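Local coordinates for L-threonine dehydrogenase (Flavobacterium frigidimaris, PDB 2YY7), which probably oxidises the 3-hydroxyl of L-threonine with NAD as cofactor, as a UDP-galactose 4-epimerase-like member of the short-chain dehydrogenase/reductase superfamily, at residues Gly12-Glu17 with Pro171-Trp176; Thr70-Met75 with Lys108-Ile113; Pro127-Pro132 with Pro280-Asp285. One frame throughout, in Å; residues are numbered along the deposited sequence.

Interaction 1: Gly12-Glu17 with Pro171-Trp176. With NAD (nicotinamide-adenine-dinucleotide), chain E.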
loop_
_atom_site.group_PDB
_atom_site.type_symbol
_atom_site.label_atom_id
_atom_site.label_comp_id
_atom_site.label_asym_id
_atom_site.label_seq_id
_atom_site.Cartn_x
_atom_site.Cartn_y
_atom_site.Cartn_z
ATOM N N GLY A 12 2.407 -9.167 23.958
ATOM C CA GLY A 12 2.179 -10.067 22.841
ATOM C C GLY A 12 3.149 -11.232 22.762
ATOM O O GLY A 12 4.067 -11.359 23.584
ATOM N N GLN A 13 2.946 -12.086 21.763
ATOM C CA GLN A 13 3.796 -13.253 21.563
ATOM C C GLN A 13 5.269 -12.854 21.433
ATOM O O GLN A 13 6.139 -13.492 22.025
ATOM C CB GLN A 13 3.368 -14.033 20.310
ATOM C CG GLN A 13 4.022 -15.422 20.209
ATOM C CD GLN A 13 3.941 -16.037 18.817
ATOM O OE1 GLN A 13 4.249 -17.213 18.631
ATOM N NE2 GLN A 13 3.545 -15.242 17.837
ATOM N N ILE A 14 5.548 -11.805 20.659
ATOM C CA ILE A 14 6.926 -11.350 20.480
ATOM C C ILE A 14 7.357 -10.434 21.620
ATOM O O ILE A 14 8.435 -10.606 22.197
ATOM C CB ILE A 14 7.110 -10.561 19.165
ATOM C CG1 ILE A 14 6.634 -11.392 17.974
ATOM C CG2 ILE A 14 8.581 -10.184 18.990
ATOM C CD1 ILE A 14 6.652 -10.632 16.658
ATOM N N GLY A 15 6.501 -9.460 21.926
ATOM C CA GLY A 15 6.782 -8.500 22.976
ATOM C C GLY A 15 7.254 -9.106 24.285
ATOM O O GLY A 15 8.126 -8.544 24.952
ATOM N N THR A 16 6.672 -10.245 24.652
ATOM C CA THR A 16 7.029 -10.930 25.893
ATOM C C THR A 16 8.520 -11.261 25.935
ATOM O O THR A 16 9.214 -10.926 26.896
ATOM C CB THR A 16 6.223 -12.247 26.056
ATOM O OG1 THR A 16 4.829 -11.942 26.192
ATOM C CG2 THR A 16 6.688 -13.012 27.293
ATOM N N GLU A 17 9.003 -11.915 24.883
ATOM C CA GLU A 17 10.407 -12.304 24.785
ATOM C C GLU A 17 11.322 -11.120 24.497
ATOM O O GLU A 17 12.421 -11.030 25.046
ATOM C CB GLU A 17 10.579 -13.357 23.691
ATOM C CG GLU A 17 9.878 -14.671 23.981
ATOM C CD GLU A 17 10.408 -15.348 25.232
ATOM O OE1 GLU A 17 11.638 -15.561 25.315
ATOM O OE2 GLU A 17 9.597 -15.671 26.126
ATOM N N PRO A 171 8.788 -14.028 9.357
ATOM C CA PRO A 171 7.998 -15.089 8.730
ATOM C C PRO A 171 7.102 -15.591 9.877
ATOM O O PRO A 171 6.995 -14.916 10.899
ATOM C CB PRO A 171 9.056 -16.110 8.301
ATOM C CG PRO A 171 10.167 -15.895 9.258
ATOM C CD PRO A 171 10.215 -14.394 9.412
ATOM N N GLY A 172 6.449 -16.738 9.725
ATOM C CA GLY A 172 5.614 -17.235 10.813
ATOM C C GLY A 172 6.487 -17.528 12.027
ATOM O O GLY A 172 7.469 -18.261 11.907
ATOM N N LEU A 173 6.140 -16.973 13.188
ATOM C CA LEU A 173 6.945 -17.178 14.398
ATOM C C LEU A 173 6.413 -18.235 15.364
ATOM O O LEU A 173 5.206 -18.365 15.569
ATOM C CB LEU A 173 7.123 -15.851 15.151
ATOM C CG LEU A 173 7.785 -14.691 14.406
ATOM C CD1 LEU A 173 8.124 -13.590 15.404
ATOM C CD2 LEU A 173 9.050 -15.163 13.699
ATOM N N ILE A 174 7.337 -18.965 15.980
ATOM C CA ILE A 174 7.005 -20.043 16.905
ATOM C C ILE A 174 7.604 -19.813 18.296
ATOM O O ILE A 174 8.800 -19.561 18.428
ATOM C CB ILE A 174 7.514 -21.380 16.326
ATOM C CG1 ILE A 174 6.877 -21.601 14.945
ATOM C CG2 ILE A 174 7.177 -22.535 17.266
ATOM C CD1 ILE A 174 7.675 -22.506 14.019
ATOM N N SER A 175 6.773 -19.896 19.330
ATOM C CA SER A 175 7.254 -19.684 20.692
ATOM C C SER A 175 6.519 -20.543 21.716
ATOM O O SER A 175 5.462 -21.105 21.431
ATOM C CB SER A 175 7.112 -18.215 21.085
ATOM O OG SER A 175 5.745 -17.864 21.190
ATOM N N TRP A 176 7.088 -20.607 22.918
ATOM C CA TRP A 176 6.550 -21.395 24.022
ATOM C C TRP A 176 6.092 -20.568 25.226
ATOM O O TRP A 176 5.361 -21.069 26.077
ATOM C CB TRP A 176 7.616 -22.386 24.505
ATOM C CG TRP A 176 8.915 -21.703 24.851
ATOM C CD1 TRP A 176 9.999 -21.533 24.033
ATOM C CD2 TRP A 176 9.228 -21.025 26.075
ATOM N NE1 TRP A 176 10.964 -20.790 24.671
ATOM C CE2 TRP A 176 10.516 -20.463 25.924
ATOM C CE3 TRP A 176 8.543 -20.834 27.285
ATOM C CZ2 TRP A 176 11.135 -19.722 26.941
ATOM C CZ3 TRP A 176 9.162 -20.097 28.296
ATOM C CH2 TRP A 176 10.445 -19.551 28.113
HETATM P PA NAD E . 0.220 -10.357 19.516
HETATM O O1A NAD E . 0.611 -11.612 20.217
HETATM O O2A NAD E . -1.168 -10.326 18.987
HETATM O O5B NAD E . 0.569 -9.087 20.395
HETATM C C5B NAD E . -0.013 -7.841 20.144
HETATM C C4B NAD E . -0.035 -7.037 21.421
HETATM O O4B NAD E . -0.458 -5.713 21.090
HETATM C C3B NAD E . -1.025 -7.622 22.457
HETATM O O3B NAD E . -0.394 -7.827 23.734
HETATM C C2B NAD E . -2.160 -6.591 22.470
HETATM O O2B NAD E . -2.793 -6.494 23.734
HETATM C C1B NAD E . -1.416 -5.309 22.067
HETATM N N9A NAD E . -2.317 -4.257 21.576
HETATM C C8A NAD E . -3.397 -4.431 20.710
HETATM N N7A NAD E . -3.977 -3.237 20.526
HETATM C C5A NAD E . -3.272 -2.329 21.237
HETATM C C6A NAD E . -3.459 -0.969 21.427
HETATM N N6A NAD E . -4.508 -0.360 20.915
HETATM N N1A NAD E . -2.597 -0.283 22.242
HETATM C C2A NAD E . -1.543 -0.928 22.873
HETATM N N3A NAD E . -1.356 -2.289 22.720
HETATM C C4A NAD E . -2.234 -2.963 21.907
HETATM O O3 NAD E . 1.151 -10.166 18.222
HETATM P PN NAD E . 2.702 -10.588 17.998
HETATM O O1N NAD E . 3.556 -10.272 19.191
HETATM O O2N NAD E . 2.666 -11.935 17.366
HETATM O O5D NAD E . 3.122 -9.561 16.813
HETATM C C5D NAD E . 3.739 -8.301 17.117
HETATM C C4D NAD E . 4.106 -7.596 15.781
HETATM O O4D NAD E . 4.867 -8.470 14.967
HETATM C C3D NAD E . 2.888 -7.225 14.929
HETATM O O3D NAD E . 3.178 -6.021 14.226
HETATM C C2D NAD E . 2.816 -8.338 13.911
HETATM O O2D NAD E . 2.074 -7.886 12.803
HETATM C C1D NAD E . 4.294 -8.633 13.652
HETATM N N1N NAD E . 4.452 -10.000 13.104
HETATM C C2N NAD E . 4.210 -11.095 13.909
HETATM C C3N NAD E . 4.361 -12.374 13.385
HETATM C C7N NAD E . 4.220 -13.585 14.267
HETATM O O7N NAD E . 4.317 -14.804 13.618
HETATM N N7N NAD E . 3.965 -13.493 15.585
HETATM C C4N NAD E . 4.734 -12.550 12.039
HETATM C C5N NAD E . 5.001 -11.432 11.244
HETATM C C6N NAD E . 4.840 -10.164 11.769
HETATM O O HOH W 1 6.044 -15.927 23.281
#

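Interaction 2: Thr70-Met75 with Lys108-Ile113. With NAD (nicotinamide-adenine-dinucleotide), chain E.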
loop_
_atom_site.group_PDB
_atom_site.type_symbol
_atom_site.label_atom_id
_atom_site.label_comp_id
_atom_site.label_asym_id
_atom_site.label_seq_id
_atom_site.Cartn_x
_atom_site.Cartn_y
_atom_site.Cartn_z
ATOM N N THR A 70 14.066 7.026 23.873
ATOM C CA THR A 70 14.894 7.284 22.702
ATOM C C THR A 70 14.548 6.285 21.592
ATOM O O THR A 70 14.606 6.624 20.415
ATOM C CB THR A 70 16.408 7.173 23.023
ATOM O OG1 THR A 70 16.724 5.832 23.417
ATOM C CG2 THR A 70 16.787 8.131 24.144
ATOM N N ASP A 71 14.178 5.064 21.975
ATOM C CA ASP A 71 13.827 4.016 21.014
ATOM C C ASP A 71 12.422 3.445 21.237
ATOM O O ASP A 71 12.022 3.175 22.368
ATOM C CB ASP A 71 14.806 2.836 21.098
ATOM C CG ASP A 71 16.238 3.214 20.768
ATOM O OD1 ASP A 71 16.987 2.299 20.361
ATOM O OD2 ASP A 71 16.622 4.394 20.924
ATOM N N ILE A 72 11.683 3.241 20.153
ATOM C CA ILE A 72 10.351 2.662 20.259
ATOM C C ILE A 72 10.222 1.425 19.381
ATOM O O ILE A 72 10.568 1.452 18.197
ATOM C CB ILE A 72 9.234 3.660 19.847
ATOM C CG1 ILE A 72 9.086 4.752 20.909
ATOM C CG2 ILE A 72 7.897 2.913 19.673
ATOM C CD1 ILE A 72 7.914 5.683 20.674
ATOM N N TYR A 73 9.759 0.335 19.987
ATOM C CA TYR A 73 9.510 -0.912 19.274
ATOM C C TYR A 73 7.982 -1.016 19.266
ATOM O O TYR A 73 7.371 -1.341 20.289
ATOM C CB TYR A 73 10.108 -2.113 20.021
ATOM C CG TYR A 73 11.622 -2.170 20.029
ATOM C CD1 TYR A 73 12.308 -3.168 19.328
ATOM C CD2 TYR A 73 12.369 -1.240 20.751
ATOM C CE1 TYR A 73 13.706 -3.240 19.353
ATOM C CE2 TYR A 73 13.768 -1.299 20.783
ATOM C CZ TYR A 73 14.429 -2.302 20.083
ATOM O OH TYR A 73 15.805 -2.361 20.114
ATOM N N LEU A 74 7.371 -0.708 18.124
ATOM C CA LEU A 74 5.913 -0.753 17.974
ATOM C C LEU A 74 5.460 -2.138 17.525
ATOM O O LEU A 74 5.489 -2.467 16.335
ATOM C CB LEU A 74 5.464 0.294 16.953
ATOM C CG LEU A 74 3.988 0.326 16.534
ATOM C CD1 LEU A 74 3.099 0.588 17.736
ATOM C CD2 LEU A 74 3.794 1.410 15.490
ATOM N N MET A 75 5.025 -2.942 18.485
ATOM C CA MET A 75 4.598 -4.302 18.206
ATOM C C MET A 75 3.088 -4.463 18.138
ATOM O O MET A 75 2.601 -5.485 17.668
ATOM C CB MET A 75 5.156 -5.241 19.277
ATOM C CG MET A 75 6.635 -5.028 19.561
ATOM S SD MET A 75 7.657 -5.156 18.070
ATOM C CE MET A 75 7.899 -6.929 17.983
ATOM N N LYS A 108 11.374 14.710 16.311
ATOM C CA LYS A 108 12.618 14.576 17.074
ATOM C C LYS A 108 12.386 14.271 18.554
ATOM O O LYS A 108 13.241 14.558 19.391
ATOM C CB LYS A 108 13.465 15.849 16.958
ATOM C CG LYS A 108 13.766 16.295 15.533
ATOM C CD LYS A 108 14.699 15.329 14.829
ATOM C CE LYS A 108 15.145 15.883 13.483
ATOM N NZ LYS A 108 16.104 14.968 12.799
ATOM N N LYS A 109 11.235 13.694 18.880
ATOM C CA LYS A 109 10.934 13.353 20.266
ATOM C C LYS A 109 11.522 11.991 20.640
ATOM O O LYS A 109 11.627 11.652 21.817
ATOM C CB LYS A 109 9.422 13.387 20.492
ATOM C CG LYS A 109 8.894 14.812 20.609
ATOM C CD LYS A 109 7.410 14.894 20.342
ATOM C CE LYS A 109 6.933 16.341 20.404
ATOM N NZ LYS A 109 5.566 16.497 19.826
ATOM N N ILE A 110 11.891 11.213 19.624
ATOM C CA ILE A 110 12.523 9.909 19.819
ATOM C C ILE A 110 13.612 9.818 18.753
ATOM O O ILE A 110 13.607 10.586 17.791
ATOM C CB ILE A 110 11.532 8.719 19.665
ATOM C CG1 ILE A 110 10.986 8.659 18.240
ATOM C CG2 ILE A 110 10.386 8.852 20.674
ATOM C CD1 ILE A 110 10.124 7.438 17.984
ATOM N N LYS A 111 14.544 8.887 18.916
ATOM C CA LYS A 111 15.648 8.760 17.973
ATOM C C LYS A 111 15.566 7.607 16.979
ATOM O O LYS A 111 15.957 7.754 15.822
ATOM C CB LYS A 111 16.974 8.628 18.739
ATOM C CG LYS A 111 17.310 9.789 19.660
ATOM C CD LYS A 111 18.679 9.589 20.302
ATOM C CE LYS A 111 19.046 10.755 21.205
ATOM N NZ LYS A 111 20.397 10.591 21.824
ATOM N N LYS A 112 15.073 6.460 17.430
ATOM C CA LYS A 112 15.021 5.285 16.575
ATOM C C LYS A 112 13.710 4.514 16.709
ATOM O O LYS A 112 13.064 4.529 17.758
ATOM C CB LYS A 112 16.205 4.373 16.931
ATOM C CG LYS A 112 16.468 3.208 15.981
ATOM C CD LYS A 112 17.634 2.340 16.483
ATOM C CE LYS A 112 18.943 3.126 16.557
ATOM N NZ LYS A 112 20.090 2.285 17.040
ATOM N N ILE A 113 13.334 3.826 15.638
ATOM C CA ILE A 113 12.107 3.050 15.629
ATOM C C ILE A 113 12.295 1.672 15.028
ATOM O O ILE A 113 13.027 1.501 14.046
ATOM C CB ILE A 113 11.004 3.732 14.775
ATOM C CG1 ILE A 113 10.581 5.058 15.400
ATOM C CG2 ILE A 113 9.800 2.798 14.635
ATOM C CD1 ILE A 113 9.682 5.881 14.500
HETATM P PA NAD E . 0.220 -10.357 19.516
HETATM O O1A NAD E . 0.611 -11.612 20.217
HETATM O O2A NAD E . -1.168 -10.326 18.987
HETATM O O5B NAD E . 0.569 -9.087 20.395
HETATM C C5B NAD E . -0.013 -7.841 20.144
HETATM C C4B NAD E . -0.035 -7.037 21.421
HETATM O O4B NAD E . -0.458 -5.713 21.090
HETATM C C3B NAD E . -1.025 -7.622 22.457
HETATM O O3B NAD E . -0.394 -7.827 23.734
HETATM C C2B NAD E . -2.160 -6.591 22.470
HETATM O O2B NAD E . -2.793 -6.494 23.734
HETATM C C1B NAD E . -1.416 -5.309 22.067
HETATM N N9A NAD E . -2.317 -4.257 21.576
HETATM C C8A NAD E . -3.397 -4.431 20.710
HETATM N N7A NAD E . -3.977 -3.237 20.526
HETATM C C5A NAD E . -3.272 -2.329 21.237
HETATM C C6A NAD E . -3.459 -0.969 21.427
HETATM N N6A NAD E . -4.508 -0.360 20.915
HETATM N N1A NAD E . -2.597 -0.283 22.242
HETATM C C2A NAD E . -1.543 -0.928 22.873
HETATM N N3A NAD E . -1.356 -2.289 22.720
HETATM C C4A NAD E . -2.234 -2.963 21.907
HETATM O O3 NAD E . 1.151 -10.166 18.222
HETATM P PN NAD E . 2.702 -10.588 17.998
HETATM O O1N NAD E . 3.556 -10.272 19.191
HETATM O O2N NAD E . 2.666 -11.935 17.366
HETATM O O5D NAD E . 3.122 -9.561 16.813
HETATM C C5D NAD E . 3.739 -8.301 17.117
HETATM C C4D NAD E . 4.106 -7.596 15.781
HETATM O O4D NAD E . 4.867 -8.470 14.967
HETATM C C3D NAD E . 2.888 -7.225 14.929
HETATM O O3D NAD E . 3.178 -6.021 14.226
HETATM C C2D NAD E . 2.816 -8.338 13.911
HETATM O O2D NAD E . 2.074 -7.886 12.803
HETATM C C1D NAD E . 4.294 -8.633 13.652
HETATM N N1N NAD E . 4.452 -10.000 13.104
HETATM C C2N NAD E . 4.210 -11.095 13.909
HETATM C C3N NAD E . 4.361 -12.374 13.385
HETATM C C7N NAD E . 4.220 -13.585 14.267
HETATM O O7N NAD E . 4.317 -14.804 13.618
HETATM N N7N NAD E . 3.965 -13.493 15.585
HETATM C C4N NAD E . 4.734 -12.550 12.039
HETATM C C5N NAD E . 5.001 -11.432 11.244
HETATM C C6N NAD E . 4.840 -10.164 11.769
HETATM O O HOH W 2 19.528 1.989 19.763
#

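Interaction 3: Pro127-Pro132 with Pro280-Asp285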
loop_
_atom_site.group_PDB
_atom_site.type_symbol
_atom_site.label_atom_id
_atom_site.label_comp_id
_atom_site.label_asym_id
_atom_site.label_seq_id
_atom_site.Cartn_x
_atom_site.Cartn_y
_atom_site.Cartn_z
ATOM N N PRO A 127 6.429 -14.668 -6.488
ATOM C CA PRO A 127 7.119 -15.954 -6.669
ATOM C C PRO A 127 7.086 -16.696 -5.330
ATOM O O PRO A 127 7.355 -16.100 -4.285
ATOM C CB PRO A 127 8.528 -15.531 -7.070
ATOM C CG PRO A 127 8.267 -14.299 -7.886
ATOM C CD PRO A 127 7.229 -13.562 -7.047
ATOM N N LYS A 128 6.768 -17.984 -5.356
ATOM C CA LYS A 128 6.646 -18.741 -4.117
ATOM C C LYS A 128 7.914 -19.318 -3.488
ATOM O O LYS A 128 7.920 -19.624 -2.292
ATOM C CB LYS A 128 5.610 -19.855 -4.307
ATOM C CG LYS A 128 4.353 -19.374 -5.033
ATOM C CD LYS A 128 3.145 -20.251 -4.764
ATOM C CE LYS A 128 2.429 -19.827 -3.494
ATOM N NZ LYS A 128 1.705 -18.525 -3.641
ATOM N N GLU A 129 8.984 -19.461 -4.264
ATOM C CA GLU A 129 10.217 -20.014 -3.718
ATOM C C GLU A 129 11.351 -18.989 -3.727
ATOM O O GLU A 129 11.552 -18.282 -4.709
ATOM C CB GLU A 129 10.624 -21.266 -4.502
ATOM C CG GLU A 129 11.482 -22.227 -3.688
ATOM C CD GLU A 129 10.698 -22.928 -2.584
ATOM O OE1 GLU A 129 11.286 -23.202 -1.520
ATOM O OE2 GLU A 129 9.500 -23.223 -2.782
ATOM N N ASN A 130 12.088 -18.913 -2.623
ATOM C CA ASN A 130 13.188 -17.962 -2.490
ATOM C C ASN A 130 12.759 -16.561 -2.931
ATOM O O ASN A 130 13.439 -15.905 -3.719
ATOM C CB ASN A 130 14.396 -18.423 -3.313
ATOM C CG ASN A 130 14.936 -19.767 -2.853
ATOM O OD1 ASN A 130 14.287 -20.799 -3.015
ATOM N ND2 ASN A 130 16.124 -19.756 -2.268
ATOM N N THR A 131 11.620 -16.113 -2.415
ATOM C CA THR A 131 11.090 -14.793 -2.746
ATOM C C THR A 131 12.156 -13.719 -2.550
ATOM O O THR A 131 12.750 -13.612 -1.474
ATOM C CB THR A 131 9.886 -14.453 -1.857
ATOM O OG1 THR A 131 8.919 -15.506 -1.951
ATOM C CG2 THR A 131 9.248 -13.138 -2.305
ATOM N N PRO A 132 12.409 -12.908 -3.591
ATOM C CA PRO A 132 13.406 -11.831 -3.554
ATOM C C PRO A 132 12.993 -10.662 -2.654
ATOM O O PRO A 132 11.816 -10.506 -2.331
ATOM C CB PRO A 132 13.506 -11.391 -5.018
ATOM C CG PRO A 132 12.994 -12.588 -5.797
ATOM C CD PRO A 132 11.846 -13.049 -4.945
ATOM N N PRO A 280 4.210 -16.866 -0.043
ATOM C CA PRO A 280 5.345 -17.640 -0.558
ATOM C C PRO A 280 5.610 -18.861 0.319
ATOM O O PRO A 280 5.076 -18.967 1.423
ATOM C CB PRO A 280 6.503 -16.646 -0.492
ATOM C CG PRO A 280 5.826 -15.316 -0.619
ATOM C CD PRO A 280 4.622 -15.486 0.265
ATOM N N ALA A 281 6.443 -19.772 -0.173
ATOM C CA ALA A 281 6.786 -20.974 0.577
ATOM C C ALA A 281 8.112 -20.774 1.311
ATOM O O ALA A 281 8.289 -21.259 2.434
ATOM C CB ALA A 281 6.881 -22.179 -0.371
ATOM N N SER A 282 9.036 -20.060 0.671
ATOM C CA SER A 282 10.356 -19.786 1.245
ATOM C C SER A 282 10.814 -18.376 0.857
ATOM O O SER A 282 10.426 -17.860 -0.189
ATOM C CB SER A 282 11.372 -20.820 0.753
ATOM O OG SER A 282 11.495 -20.758 -0.656
ATOM N N ILE A 283 11.666 -17.778 1.687
ATOM C CA ILE A 283 12.135 -16.406 1.478
ATOM C C ILE A 283 13.652 -16.236 1.310
ATOM O O ILE A 283 14.432 -16.880 2.009
ATOM C CB ILE A 283 11.695 -15.516 2.680
ATOM C CG1 ILE A 283 10.170 -15.540 2.829
ATOM C CG2 ILE A 283 12.223 -14.092 2.512
ATOM C CD1 ILE A 283 9.418 -14.862 1.712
ATOM N N ASP A 284 14.059 -15.359 0.392
ATOM C CA ASP A 284 15.481 -15.072 0.176
ATOM C C ASP A 284 15.830 -13.813 0.973
ATOM O O ASP A 284 15.434 -12.711 0.599
ATOM C CB ASP A 284 15.775 -14.830 -1.310
ATOM C CG ASP A 284 17.236 -14.458 -1.570
ATOM O OD1 ASP A 284 17.599 -14.257 -2.748
ATOM O OD2 ASP A 284 18.022 -14.365 -0.603
ATOM N N ASP A 285 16.572 -13.975 2.067
ATOM C CA ASP A 285 16.935 -12.839 2.904
ATOM C C ASP A 285 18.404 -12.434 2.795
ATOM O O ASP A 285 19.000 -12.006 3.785
ATOM C CB ASP A 285 16.619 -13.150 4.366
ATOM C CG ASP A 285 17.438 -14.312 4.906
ATOM O OD1 ASP A 285 17.349 -14.579 6.119
ATOM O OD2 ASP A 285 18.167 -14.960 4.121
#

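Interaction 1: Gly12-Glu17 with Pro171-Trp176
A buried, cofactor-bridged contact joins the N-terminal turn of helix 13-26 to the C-terminal end of strand 164-174 across the NAD pocket. Their short axes lie 10.4 Å apart; the side chains of Gln13, Ile14 and Leu173 reach into the gap, and NAD is bound by both segments. Gln13 N meets NAD O1A almost straight (170°) at 2.8 Å, and Ile14 N reaches NAD O1N at 2.9 Å, so each phosphate takes one backbone N-H. This is the dinucleotide-binding turn of the Rossmann fold, where the positive end of the helix dipole is expected to favour the negatively charged pyrophosphate. Gly12 CA lies 3.1 Å from NAD O5B, a closeness that suits a residue without a side chain. At the nicotinamide end, Leu173 N donates to the carboxamide atom NAD O7N at 2.9 Å. With CG anti to its carbonyl carbon, Leu173 sends CD1 to meet CD1 of Ile14 at 3.5 Å, the two chains crossing at about a right angle; Met216 and Ile220 also pack on Ile14. Gln13 runs extended from a CG anti to its backbone N (chi1 -168°), carrying its amide group to Ser175. A water completes the join, donating to Gln13 O at 2.7 Å and hydrogen-bonding to Ser175 OG.

Interaction 2: Thr70-Met75 with Lys108-Ile113
Two neighbouring parallel strands of the Rossmann sheet, 71-74 and 112-118, start side by side here. The best-gripped atom is Thr70 O, which accepts hydrogen bonds from Lys111 N at 2.7 Å, on a lone pair, and from Lys112 N at 3.0 Å, also in the carbonyl plane. Ile72 N then donates to Lys112 O at 3.0 Å, fixing the parallel register of Asp71 with Lys112 and Ile72 with Ile113. On the face bearing Asp71 and Lys112 the two side chains run alongside each other in the same direction. Asp71 OD1 and Lys112 NZ stay 4.5 Å apart, too far for a salt bridge, and a water links them, donating to OD1 and accepting from NZ; Met227 O is a second partner of that ammonium. Thr70 OG1 approaches Asp71 OD2 from above the carboxylate plane, at 2.9 Å. Over the other face, the side chains of Ile72 and Ile110 cross at about a right angle, CD1 to CD1 at 3.9 Å, while Val101 packs against Ile72 and Ile113. Beyond the strand, Met75 O comes within 3.1 Å of NAD C5D. Strand 71-74, helices 80-85 and 87-106 and the neighbouring parallel strand 112-118 make a beta-alpha-beta crossover, as in Rossmann folds.

Interaction 3: Pro127-Pro132 with Pro280-Asp285
Lys128 O is gripped by two backbone N-H groups of the 280-285 loop. Ala281 N comes to 2.6 Å on a lone pair of this oxygen, and Ser282 N, longer at 3.2 Å, also lies in the carbonyl plane, so one acceptor holds two successive amides. Ser282 OG is the second focus: it donates to Glu129 OE1 at 2.6 Å and accepts from Asn130 N at 2.8 Å, the latter bond nearly straight at 173°. The serine hydroxyl stands between its own backbone N and carbonyl carbon (chi1 61°). Glu129 bends at chi2 (71°) to bring its carboxylate back to the hydroxyl, which meets OE1 from well above the carboxylate plane, while OE2 lies beside the methyl of Ala281.

Farther along, Thr131 N donates to Ser282 O at 3.1 Å and Asp284 N to Thr131 O at 2.9 Å, both donors lying above the acceptor's carbonyl plane. Together they form a single beta bridge pairing Thr131 with Ile283. Thr131 turns its hydroxyl back to its own loop, where OG1 donates to Pro127 O at 2.9 Å, fixing the rotation of the side chain. That side chain crosses Pro280 at about a right angle, with OG1 against CB, and Ile283 CD1 packs on Thr131 CB, 3.6 Å away.

At the protein surface, the pairing joins the loop between strand 112-118 and helix 142-161 to the one between helices 272-276 and 286-292; Asp285, at the N-cap position, makes no side-chain capping bond, its OD2 forming a salt bridge with Arg289, and Ala281 O reaches Ser246 OG in strand 245-247.

From the N terminus, segment 12-17 opens the loop that interaction 1 closes at 171-176, tying the first helix of the Rossmann fold to strand 164-174. Nested inside it, interaction 2 closes a short, largely helical loop between neighbouring strands 71-74 and 112-118. Interaction 3 starts within the loop of interaction 1 but ends at 280-285, so these two cross, drawing a late loop of the chain back to the segment before helix 142-161. Interactions 1 and 2 both touch NAD and meet where Ile14 CG2 packs 3.5 Å from Met75 CE. Interaction 3 follows interaction 2 in series, their nearest atoms about 17 Å apart.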